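Local coordinates for Pre-mRNA-splicing factor 38 (Chaetomium thermophilum, PDB 5F5T), which is probably required for pre-mRNA splicing in the nucleus, as a spliceosomal protein of the PRP38 family, at residues A[44-49]-A[88-93]; A[107-112]-A[122-127]; A[148-153]-A[161-166]. One frame throughout, in Å; residues are numbered along the deposited sequence.

Contact 1 of 3, residues A[44-49]-A[88-93]; sequences ERIVES and FLCLAF
Apolar packing of Ile46 on Leu89, Cys90 and Phe93 joins 44-49, on and just past helix 40-48, to 88-93 on helix 87-98, near the N-terminal side of the PRP38 family region. The segment axes run nearly perpendicular, at 97°, and pass 10.1 Å apart; the contact is small, and Ile46 contributes most of the buried surface on its side. Its CG1 stands anti to the carbonyl carbon, and the extended branch (chi2 179°) carries CD1 between two neighbours, 3.7 Å from Phe93 CB and 3.9 Å from Leu89 CG. The other branch, CG2, rests 3.8 Å from Cys90 SG. A branched aliphatic residue suits a place that must fill two directions at once; an alanine here would probably leave Leu89, Cys90 and Phe93 facing a gap. Val47 CG1 extends the packing to Phe93 CE2, 4.1 Å away, while Trp52 meets the same ring. The Ser49 hydroxyl donates to Ile46 O, in the carbonyl plane on a lone pair, and is also bonded to Trp52 N. Since Ser49 N binds Ile46 O as well, that carbonyl is held by two donors. Ser49 is the N-cap of helix 50-55, in a helix-to-helix corner packed crosswise on a buried helix of a mainly helical fold.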
loop_
_atom_site.group_PDB
_atom_site.type_symbol
_atom_site.label_atom_id
_atom_site.label_comp_id
_atom_site.label_asym_id
_atom_site.label_seq_id
_atom_site.Cartn_x
_atom_site.Cartn_y
_atom_site.Cartn_z
ATOM N N GLU A 44 5.918 -9.213 -19.105
ATOM C CA GLU A 44 5.998 -9.158 -20.558
ATOM C C GLU A 44 5.629 -7.767 -21.053
ATOM O O GLU A 44 6.364 -7.171 -21.838
ATOM C CB GLU A 44 5.078 -10.201 -21.196
ATOM C CG GLU A 44 5.412 -11.640 -20.843
ATOM C CD GLU A 44 4.343 -12.613 -21.303
ATOM O OE1 GLU A 44 3.504 -12.222 -22.143
ATOM O OE2 GLU A 44 4.340 -13.768 -20.828
ATOM N N ARG A 45 4.489 -7.254 -20.592
ATOM C CA ARG A 45 4.028 -5.933 -21.014
ATOM C C ARG A 45 5.079 -4.865 -20.733
ATOM O O ARG A 45 5.282 -3.953 -21.538
ATOM C CB ARG A 45 2.718 -5.560 -20.311
ATOM C CG ARG A 45 1.574 -6.537 -20.529
ATOM C CD ARG A 45 1.322 -6.783 -22.002
ATOM N NE ARG A 45 1.038 -5.540 -22.712
ATOM C CZ ARG A 45 1.396 -5.294 -23.968
ATOM N NH1 ARG A 45 2.058 -6.207 -24.663
ATOM N NH2 ARG A 45 1.090 -4.130 -24.527
ATOM N N ILE A 46 5.754 -4.994 -19.593
ATOM C CA ILE A 46 6.804 -4.055 -19.216
ATOM C C ILE A 46 8.060 -4.153 -20.073
ATOM O O ILE A 46 8.501 -3.157 -20.638
ATOM C CB ILE A 46 7.215 -4.242 -17.744
ATOM C CG1 ILE A 46 6.073 -3.835 -16.822
ATOM C CG2 ILE A 46 8.437 -3.405 -17.413
ATOM C CD1 ILE A 46 6.410 -4.007 -15.383
ATOM N N VAL A 47 8.627 -5.351 -20.187
ATOM C CA VAL A 47 9.919 -5.492 -20.857
ATOM C C VAL A 47 9.810 -5.193 -22.350
ATOM O O VAL A 47 10.784 -4.784 -22.984
ATOM C CB VAL A 47 10.525 -6.900 -20.654
ATOM C CG1 VAL A 47 10.804 -7.143 -19.175
ATOM C CG2 VAL A 47 9.612 -7.980 -21.217
ATOM N N GLU A 48 8.628 -5.423 -22.909
ATOM C CA GLU A 48 8.337 -5.076 -24.296
ATOM C C GLU A 48 8.093 -3.575 -24.490
ATOM O O GLU A 48 8.193 -3.063 -25.603
ATOM C CB GLU A 48 7.142 -5.894 -24.791
ATOM C CG GLU A 48 7.479 -7.370 -24.990
ATOM C CD GLU A 48 6.257 -8.266 -25.005
ATOM O OE1 GLU A 48 5.156 -7.785 -24.662
ATOM O OE2 GLU A 48 6.399 -9.457 -25.357
ATOM N N SER A 49 7.754 -2.881 -23.406
ATOM C CA SER A 49 7.344 -1.477 -23.479
ATOM C C SER A 49 8.479 -0.564 -23.921
ATOM O O SER A 49 9.655 -0.833 -23.665
ATOM C CB SER A 49 6.810 -0.987 -22.132
ATOM O OG SER A 49 7.870 -0.768 -21.216
ATOM N N PHE A 88 5.830 4.343 -13.757
ATOM C CA PHE A 88 5.856 4.006 -12.340
ATOM C C PHE A 88 6.008 2.499 -12.130
ATOM O O PHE A 88 6.875 2.049 -11.371
ATOM C CB PHE A 88 4.584 4.529 -11.672
ATOM C CG PHE A 88 4.492 4.229 -10.205
ATOM C CD1 PHE A 88 5.113 5.046 -9.279
ATOM C CD2 PHE A 88 3.734 3.163 -9.749
ATOM C CE1 PHE A 88 5.015 4.784 -7.930
ATOM C CE2 PHE A 88 3.631 2.897 -8.397
ATOM C CZ PHE A 88 4.272 3.709 -7.487
ATOM N N LEU A 89 5.176 1.726 -12.822
ATOM C CA LEU A 89 5.215 0.272 -12.719
ATOM C C LEU A 89 6.536 -0.280 -13.235
ATOM O O LEU A 89 7.135 -1.163 -12.615
ATOM C CB LEU A 89 4.058 -0.355 -13.491
ATOM C CG LEU A 89 3.909 -1.866 -13.329
ATOM C CD1 LEU A 89 3.807 -2.231 -11.860
ATOM C CD2 LEU A 89 2.690 -2.362 -14.086
ATOM N N CYS A 90 6.995 0.259 -14.361
ATOM C CA CYS A 90 8.243 -0.184 -14.967
ATOM C C CYS A 90 9.406 0.027 -14.013
ATOM O O CYS A 90 10.270 -0.838 -13.869
ATOM C CB CYS A 90 8.502 0.564 -16.274
ATOM S SG CYS A 90 7.302 0.225 -17.573
ATOM N N LEU A 91 9.415 1.179 -13.355
ATOM C CA LEU A 91 10.462 1.495 -12.397
ATOM C C LEU A 91 10.357 0.607 -11.170
ATOM O O LEU A 91 11.371 0.243 -10.580
ATOM C CB LEU A 91 10.401 2.970 -12.003
ATOM C CG LEU A 91 10.901 3.897 -13.111
ATOM C CD1 LEU A 91 10.794 5.357 -12.711
ATOM C CD2 LEU A 91 12.339 3.543 -13.460
ATOM N N ALA A 92 9.135 0.244 -10.792
ATOM C CA ALA A 92 8.958 -0.703 -9.697
ATOM C C ALA A 92 9.596 -2.042 -10.057
ATOM O O ALA A 92 10.301 -2.647 -9.247
ATOM C CB ALA A 92 7.488 -0.883 -9.373
ATOM N N PHE A 93 9.356 -2.492 -11.285
ATOM C CA PHE A 93 9.911 -3.755 -11.753
ATOM C C PHE A 93 11.426 -3.683 -11.786
ATOM O O PHE A 93 12.117 -4.635 -11.409
ATOM C CB PHE A 93 9.369 -4.106 -13.139
ATOM C CG PHE A 93 9.811 -5.453 -13.637
ATOM C CD1 PHE A 93 9.329 -6.616 -13.057
ATOM C CD2 PHE A 93 10.709 -5.557 -14.687
ATOM C CE1 PHE A 93 9.736 -7.859 -13.513
ATOM C CE2 PHE A 93 11.120 -6.798 -15.149
ATOM C CZ PHE A 93 10.631 -7.950 -14.560
#

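Contact 2 of 3, residues A[107-112]-A[122-127]; sequences EYLYFG and LAAFYI
Leu109 and Ala123 meet where helices 102-115 and 117-130 pack against each other, and they bury more surface here than any other residues of the two segments. Leu109 CD1 sits 3.6 Å from Ala123 CB, and the two CA atoms are 5.6 Å apart. The small methyl of alanine lets the leucine come in close to the opposing helix: CD1 also lies 3.9 Å from the backbone Ala124 N. Leu109 CG stands anti to the backbone N (chi1 -161°), and from it the two methyls diverge, CD1 to Ala123 and CD2 to Ile127. The leucine and isoleucine side chains cross at about a right angle and touch at Leu109 CD2 and Ile127 CD1, 3.9 Å apart. Ala123 CB is also approached by Tyr108 CB, at 4.0 Å; the tyrosine hydroxyl is hydrogen-bonded to Glu61 O. The segment 107-112 contains a wider pi-type turn, in which Gly112 N bonds to Glu107 O at 2.7 Å and the bond from Phe111 N to the same oxygen is weak. The segments run roughly antiparallel, at 149°, as expected of consecutive helices joined by a short turn. Helix 133-140 packs on Ala124 and Ile127, helix 61-71 on Tyr108 and Leu122, and helix 87-98 on Leu122 and Tyr126, so helix 117-130 is flanked by helices 61-71, 87-98, 102-115 and 133-140.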
loop_
_atom_site.group_PDB
_atom_site.type_symbol
_atom_site.label_atom_id
_atom_site.label_comp_id
_atom_site.label_asym_id
_atom_site.label_seq_id
_atom_site.Cartn_x
_atom_site.Cartn_y
_atom_site.Cartn_z
ATOM N N GLU A 107 16.724 6.330 1.892
ATOM C CA GLU A 107 16.932 7.586 1.177
ATOM C C GLU A 107 15.727 7.962 0.326
ATOM O O GLU A 107 15.226 9.094 0.411
ATOM C CB GLU A 107 18.172 7.512 0.288
ATOM C CG GLU A 107 18.393 8.785 -0.514
ATOM C CD GLU A 107 19.340 8.601 -1.681
ATOM O OE1 GLU A 107 19.138 9.281 -2.709
ATOM O OE2 GLU A 107 20.284 7.789 -1.574
ATOM N N TYR A 108 15.264 7.002 -0.479
ATOM C CA TYR A 108 14.161 7.245 -1.402
ATOM C C TYR A 108 12.986 7.751 -0.595
ATOM O O TYR A 108 12.522 8.886 -0.771
ATOM C CB TYR A 108 13.739 5.973 -2.140
ATOM C CG TYR A 108 14.671 5.474 -3.225
ATOM C CD1 TYR A 108 15.646 6.291 -3.775
ATOM C CD2 TYR A 108 14.552 4.177 -3.713
ATOM C CE1 TYR A 108 16.489 5.822 -4.772
ATOM C CE2 TYR A 108 15.384 3.704 -4.704
ATOM C CZ TYR A 108 16.350 4.528 -5.234
ATOM O OH TYR A 108 17.181 4.049 -6.225
ATOM N N LEU A 109 12.576 6.904 0.344
ATOM C CA LEU A 109 11.366 7.095 1.120
ATOM C C LEU A 109 11.398 8.423 1.862
ATOM O O LEU A 109 10.589 9.311 1.588
ATOM C CB LEU A 109 11.195 5.931 2.103
ATOM C CG LEU A 109 9.822 5.670 2.716
ATOM C CD1 LEU A 109 8.846 5.193 1.662
ATOM C CD2 LEU A 109 9.924 4.647 3.841
ATOM N N TYR A 110 12.375 8.594 2.745
ATOM C CA TYR A 110 12.332 9.747 3.631
ATOM C C TYR A 110 12.818 11.025 2.947
ATOM O O TYR A 110 12.094 12.028 2.895
ATOM C CB TYR A 110 13.148 9.462 4.888
ATOM C CG TYR A 110 12.582 8.293 5.669
ATOM C CD1 TYR A 110 11.341 8.379 6.282
ATOM C CD2 TYR A 110 13.292 7.104 5.789
ATOM C CE1 TYR A 110 10.815 7.309 6.986
ATOM C CE2 TYR A 110 12.776 6.030 6.495
ATOM C CZ TYR A 110 11.538 6.138 7.092
ATOM O OH TYR A 110 11.022 5.072 7.796
ATOM N N PHE A 111 14.008 10.973 2.360
ATOM C CA PHE A 111 14.651 12.185 1.872
ATOM C C PHE A 111 14.110 12.489 0.476
ATOM O O PHE A 111 13.669 13.626 0.167
ATOM C CB PHE A 111 16.167 11.982 1.867
ATOM C CG PHE A 111 16.965 13.233 1.626
ATOM C CD1 PHE A 111 17.456 13.530 0.367
ATOM C CD2 PHE A 111 17.262 14.091 2.673
ATOM C CE1 PHE A 111 18.206 14.675 0.150
ATOM C CE2 PHE A 111 18.007 15.236 2.462
ATOM C CZ PHE A 111 18.481 15.529 1.198
ATOM N N GLY A 112 14.071 11.442 -0.347
ATOM C CA GLY A 112 13.590 11.605 -1.696
ATOM C C GLY A 112 12.112 11.868 -1.584
ATOM O O GLY A 112 11.599 12.766 -2.253
ATOM N N LEU A 122 6.666 5.231 -5.005
ATOM C CA LEU A 122 7.398 4.102 -5.557
ATOM C C LEU A 122 8.043 3.281 -4.455
ATOM O O LEU A 122 7.911 2.059 -4.425
ATOM C CB LEU A 122 8.474 4.583 -6.532
ATOM C CG LEU A 122 9.252 3.477 -7.252
ATOM C CD1 LEU A 122 8.293 2.458 -7.858
ATOM C CD2 LEU A 122 10.202 4.035 -8.304
ATOM N N ALA A 123 8.714 3.965 -3.535
ATOM C CA ALA A 123 9.401 3.296 -2.436
ATOM C C ALA A 123 8.411 2.539 -1.563
ATOM O O ALA A 123 8.671 1.411 -1.159
ATOM C CB ALA A 123 10.187 4.298 -1.610
ATOM N N ALA A 124 7.274 3.161 -1.275
ATOM C CA ALA A 124 6.245 2.529 -0.464
ATOM C C ALA A 124 5.699 1.292 -1.169
ATOM O O ALA A 124 5.494 0.251 -0.541
ATOM C CB ALA A 124 5.130 3.506 -0.163
ATOM N N PHE A 125 5.483 1.411 -2.477
ATOM C CA PHE A 125 5.001 0.293 -3.283
ATOM C C PHE A 125 5.981 -0.873 -3.186
ATOM O O PHE A 125 5.598 -2.000 -2.858
ATOM C CB PHE A 125 4.828 0.728 -4.741
ATOM C CG PHE A 125 4.171 -0.303 -5.622
ATOM C CD1 PHE A 125 3.152 -1.107 -5.143
ATOM C CD2 PHE A 125 4.573 -0.458 -6.940
ATOM C CE1 PHE A 125 2.547 -2.049 -5.961
ATOM C CE2 PHE A 125 3.975 -1.398 -7.762
ATOM C CZ PHE A 125 2.959 -2.194 -7.272
ATOM N N TYR A 126 7.256 -0.573 -3.415
ATOM C CA TYR A 126 8.309 -1.578 -3.394
ATOM C C TYR A 126 8.419 -2.239 -2.024
ATOM O O TYR A 126 8.643 -3.446 -1.920
ATOM C CB TYR A 126 9.649 -0.952 -3.788
ATOM C CG TYR A 126 10.775 -1.955 -3.870
ATOM C CD1 TYR A 126 10.926 -2.765 -4.985
ATOM C CD2 TYR A 126 11.679 -2.099 -2.827
ATOM C CE1 TYR A 126 11.949 -3.688 -5.063
ATOM C CE2 TYR A 126 12.705 -3.018 -2.895
ATOM C CZ TYR A 126 12.836 -3.811 -4.015
ATOM O OH TYR A 126 13.857 -4.732 -4.087
ATOM N N ILE A 127 8.273 -1.435 -0.976
ATOM C CA ILE A 127 8.324 -1.945 0.385
ATOM C C ILE A 127 7.170 -2.914 0.626
ATOM O O ILE A 127 7.368 -3.996 1.177
ATOM C CB ILE A 127 8.280 -0.805 1.418
ATOM C CG1 ILE A 127 9.622 -0.069 1.439
ATOM C CG2 ILE A 127 7.953 -1.346 2.805
ATOM C CD1 ILE A 127 9.718 1.012 2.497
#

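Contact 3 of 3, residues A[148-153]-A[161-166]; sequences RKLRRK and TYMDEF
Leu150 and Thr161 form an antiparallel hydrogen-bonded pair, with Leu150 N to Thr161 O and Thr161 N to Leu150 O both 2.9 Å, and Lys149 faces Tyr162 in the adjoining non-hydrogen-bonded pair. A third bond, from Met163 N to Arg148 O at 3.0 Å, continues the pairing into the first turn of helix 163-172, for which Tyr162 is the N-cap residue. Leu150 CD1 packs 3.7 Å from Met163 CE; the methionine, bent at chi2 and chi3, supplies a flexible apolar end that fits against the leucine. Beta-branched Thr161 serves three partners: CG2 meets Leu150 CB, CB lies 3.8 Å above the centre of the Arg152 guanidinium plane, and the hydroxyl, anti to the backbone N (chi1 -170°), donates to the anti lone pair of Glu165 OE1 at 2.8 Å, tying strand to helix. On the other face, the long aliphatic part of Lys149 suits a place beside Tyr162, Lys149 CG 4.0 Å from Tyr162 CE2, and the tyrosine ring makes a cation-pi contact with a basic side chain of another protein chain. The hairpin of strands 149-153 and 158-162 leads directly into helix 163-172, and Leu150 and Phe166 rest against helix 117-130.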
loop_
_atom_site.group_PDB
_atom_site.type_symbol
_atom_site.label_atom_id
_atom_site.label_comp_id
_atom_site.label_asym_id
_atom_site.label_seq_id
_atom_site.Cartn_x
_atom_site.Cartn_y
_atom_site.Cartn_z
ATOM N N ARG A 148 -0.153 14.996 0.386
ATOM C CA ARG A 148 0.157 15.523 -0.938
ATOM C C ARG A 148 -0.667 14.836 -2.022
ATOM O O ARG A 148 -0.932 13.639 -1.950
ATOM C CB ARG A 148 1.652 15.371 -1.240
ATOM C CG ARG A 148 2.541 16.343 -0.476
ATOM C CD ARG A 148 4.022 16.084 -0.750
ATOM N NE ARG A 148 4.449 14.772 -0.272
ATOM C CZ ARG A 148 5.659 14.262 -0.470
ATOM N NH1 ARG A 148 6.574 14.957 -1.135
ATOM N NH2 ARG A 148 5.957 13.057 -0.002
ATOM N N LYS A 149 -1.058 15.604 -3.032
ATOM C CA LYS A 149 -1.868 15.083 -4.126
ATOM C C LYS A 149 -1.066 14.231 -5.105
ATOM O O LYS A 149 0.069 14.559 -5.450
ATOM C CB LYS A 149 -2.527 16.236 -4.879
ATOM C CG LYS A 149 -3.365 17.140 -4.010
ATOM C CD LYS A 149 -3.879 18.320 -4.801
ATOM C CE LYS A 149 -4.709 19.238 -3.920
ATOM N NZ LYS A 149 -5.171 20.428 -4.666
ATOM N N LEU A 150 -1.688 13.155 -5.573
ATOM C CA LEU A 150 -1.114 12.280 -6.586
ATOM C C LEU A 150 -2.134 12.038 -7.689
ATOM O O LEU A 150 -3.342 12.051 -7.441
ATOM C CB LEU A 150 -0.690 10.939 -5.983
ATOM C CG LEU A 150 0.383 10.893 -4.898
ATOM C CD1 LEU A 150 0.566 9.458 -4.434
ATOM C CD2 LEU A 150 1.695 11.470 -5.398
ATOM N N ARG A 151 -1.651 11.788 -8.900
ATOM C CA ARG A 151 -2.543 11.430 -9.990
ATOM C C ARG A 151 -2.544 9.913 -10.109
ATOM O O ARG A 151 -1.507 9.266 -9.955
ATOM C CB ARG A 151 -2.113 12.055 -11.317
ATOM C CG ARG A 151 -2.041 13.569 -11.307
ATOM C CD ARG A 151 -3.377 14.267 -11.140
ATOM N NE ARG A 151 -4.463 13.822 -11.995
ATOM C CZ ARG A 151 -5.716 14.229 -11.819
ATOM N NH1 ARG A 151 -5.991 15.060 -10.824
ATOM N NH2 ARG A 151 -6.690 13.811 -12.615
ATOM N N ARG A 152 -3.712 9.348 -10.375
ATOM C CA ARG A 152 -3.839 7.920 -10.610
ATOM C C ARG A 152 -4.410 7.706 -12.002
ATOM O O ARG A 152 -5.314 8.423 -12.409
ATOM C CB ARG A 152 -4.731 7.297 -9.538
ATOM C CG ARG A 152 -5.191 5.879 -9.806
ATOM C CD ARG A 152 -6.080 5.415 -8.665
ATOM N NE ARG A 152 -7.165 6.364 -8.419
ATOM C CZ ARG A 152 -7.789 6.506 -7.253
ATOM N NH1 ARG A 152 -7.435 5.765 -6.212
ATOM N NH2 ARG A 152 -8.764 7.397 -7.125
ATOM N N LYS A 153 -3.898 6.724 -12.735
ATOM C CA LYS A 153 -4.304 6.570 -14.127
ATOM C C LYS A 153 -5.627 5.832 -14.245
ATOM O O LYS A 153 -5.750 4.687 -13.818
ATOM C CB LYS A 153 -3.235 5.840 -14.934
ATOM C CG LYS A 153 -3.515 5.821 -16.430
ATOM C CD LYS A 153 -3.219 7.164 -17.073
ATOM C CE LYS A 153 -3.661 7.171 -18.528
ATOM N NZ LYS A 153 -3.161 5.971 -19.253
ATOM N N THR A 161 -5.977 11.340 -6.416
ATOM C CA THR A 161 -5.897 10.575 -5.180
ATOM C C THR A 161 -4.842 11.239 -4.304
ATOM O O THR A 161 -4.256 12.237 -4.703
ATOM C CB THR A 161 -5.548 9.090 -5.420
ATOM O OG1 THR A 161 -5.727 8.361 -4.200
ATOM C CG2 THR A 161 -4.109 8.939 -5.881
ATOM N N TYR A 162 -4.593 10.699 -3.119
ATOM C CA TYR A 162 -3.640 11.324 -2.211
ATOM C C TYR A 162 -2.660 10.300 -1.671
ATOM O O TYR A 162 -2.947 9.101 -1.660
ATOM C CB TYR A 162 -4.378 12.003 -1.058
ATOM C CG TYR A 162 -5.456 12.958 -1.510
ATOM C CD1 TYR A 162 -6.736 12.501 -1.786
ATOM C CD2 TYR A 162 -5.203 14.317 -1.643
ATOM C CE1 TYR A 162 -7.732 13.366 -2.201
ATOM C CE2 TYR A 162 -6.193 15.190 -2.052
ATOM C CZ TYR A 162 -7.455 14.707 -2.331
ATOM O OH TYR A 162 -8.449 15.563 -2.740
ATOM N N MET A 163 -1.518 10.780 -1.192
ATOM C CA MET A 163 -0.481 9.893 -0.685
ATOM C C MET A 163 -0.998 9.007 0.445
ATOM O O MET A 163 -0.735 7.813 0.462
ATOM C CB MET A 163 0.722 10.698 -0.202
ATOM C CG MET A 163 1.817 9.842 0.402
ATOM S SD MET A 163 2.620 8.773 -0.808
ATOM C CE MET A 163 3.259 9.981 -1.963
ATOM N N ASP A 164 -1.753 9.587 1.369
ATOM C CA ASP A 164 -2.281 8.821 2.491
ATOM C C ASP A 164 -3.272 7.775 1.999
ATOM O O ASP A 164 -3.371 6.682 2.562
ATOM C CB ASP A 164 -2.928 9.743 3.528
ATOM C CG ASP A 164 -3.972 10.659 2.935
ATOM O OD1 ASP A 164 -3.622 11.466 2.049
ATOM O OD2 ASP A 164 -5.138 10.592 3.377
ATOM N N GLU A 165 -3.991 8.109 0.931
ATOM C CA GLU A 165 -4.918 7.166 0.318
ATOM C C GLU A 165 -4.182 6.030 -0.393
ATOM O O GLU A 165 -4.622 4.881 -0.365
ATOM C CB GLU A 165 -5.835 7.888 -0.664
ATOM C CG GLU A 165 -7.168 8.298 -0.062
ATOM C CD GLU A 165 -8.164 8.742 -1.116
ATOM O OE1 GLU A 165 -7.772 8.847 -2.297
ATOM O OE2 GLU A 165 -9.340 8.974 -0.764
ATOM N N PHE A 166 -3.066 6.357 -1.032
ATOM C CA PHE A 166 -2.240 5.355 -1.690
ATOM C C PHE A 166 -1.627 4.393 -0.667
ATOM O O PHE A 166 -1.627 3.176 -0.864
ATOM C CB PHE A 166 -1.149 6.039 -2.521
ATOM C CG PHE A 166 -0.337 5.092 -3.353
ATOM C CD1 PHE A 166 -0.918 4.384 -4.392
ATOM C CD2 PHE A 166 1.011 4.907 -3.091
ATOM C CE1 PHE A 166 -0.166 3.508 -5.157
ATOM C CE2 PHE A 166 1.767 4.032 -3.850
ATOM C CZ PHE A 166 1.179 3.334 -4.886
#

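The three contacts follow in series along the chain, all within the PRP38 family region. Contact 1 and contact 2 have centres about 18 Å apart and touch directly: Phe88 CE1 packs against Leu122 N, and Ala92 CB lies 3.8 Å from Phe125 CD2, so helix 87-98, part of contact 1, packs with its other residues on the helix 117-130 side of contact 2. Phe88 also reaches contact 3, its CZ 4.1 Å from Phe166 CZ, although those centres are about 21 Å apart. Contacts 2 and 3, about 15 Å between centres, do not touch, but helix 117-130, one side of contact 2, also packs on Leu150 and Phe166 of contact 3. Contact 3 alone of the three meets another protein chain.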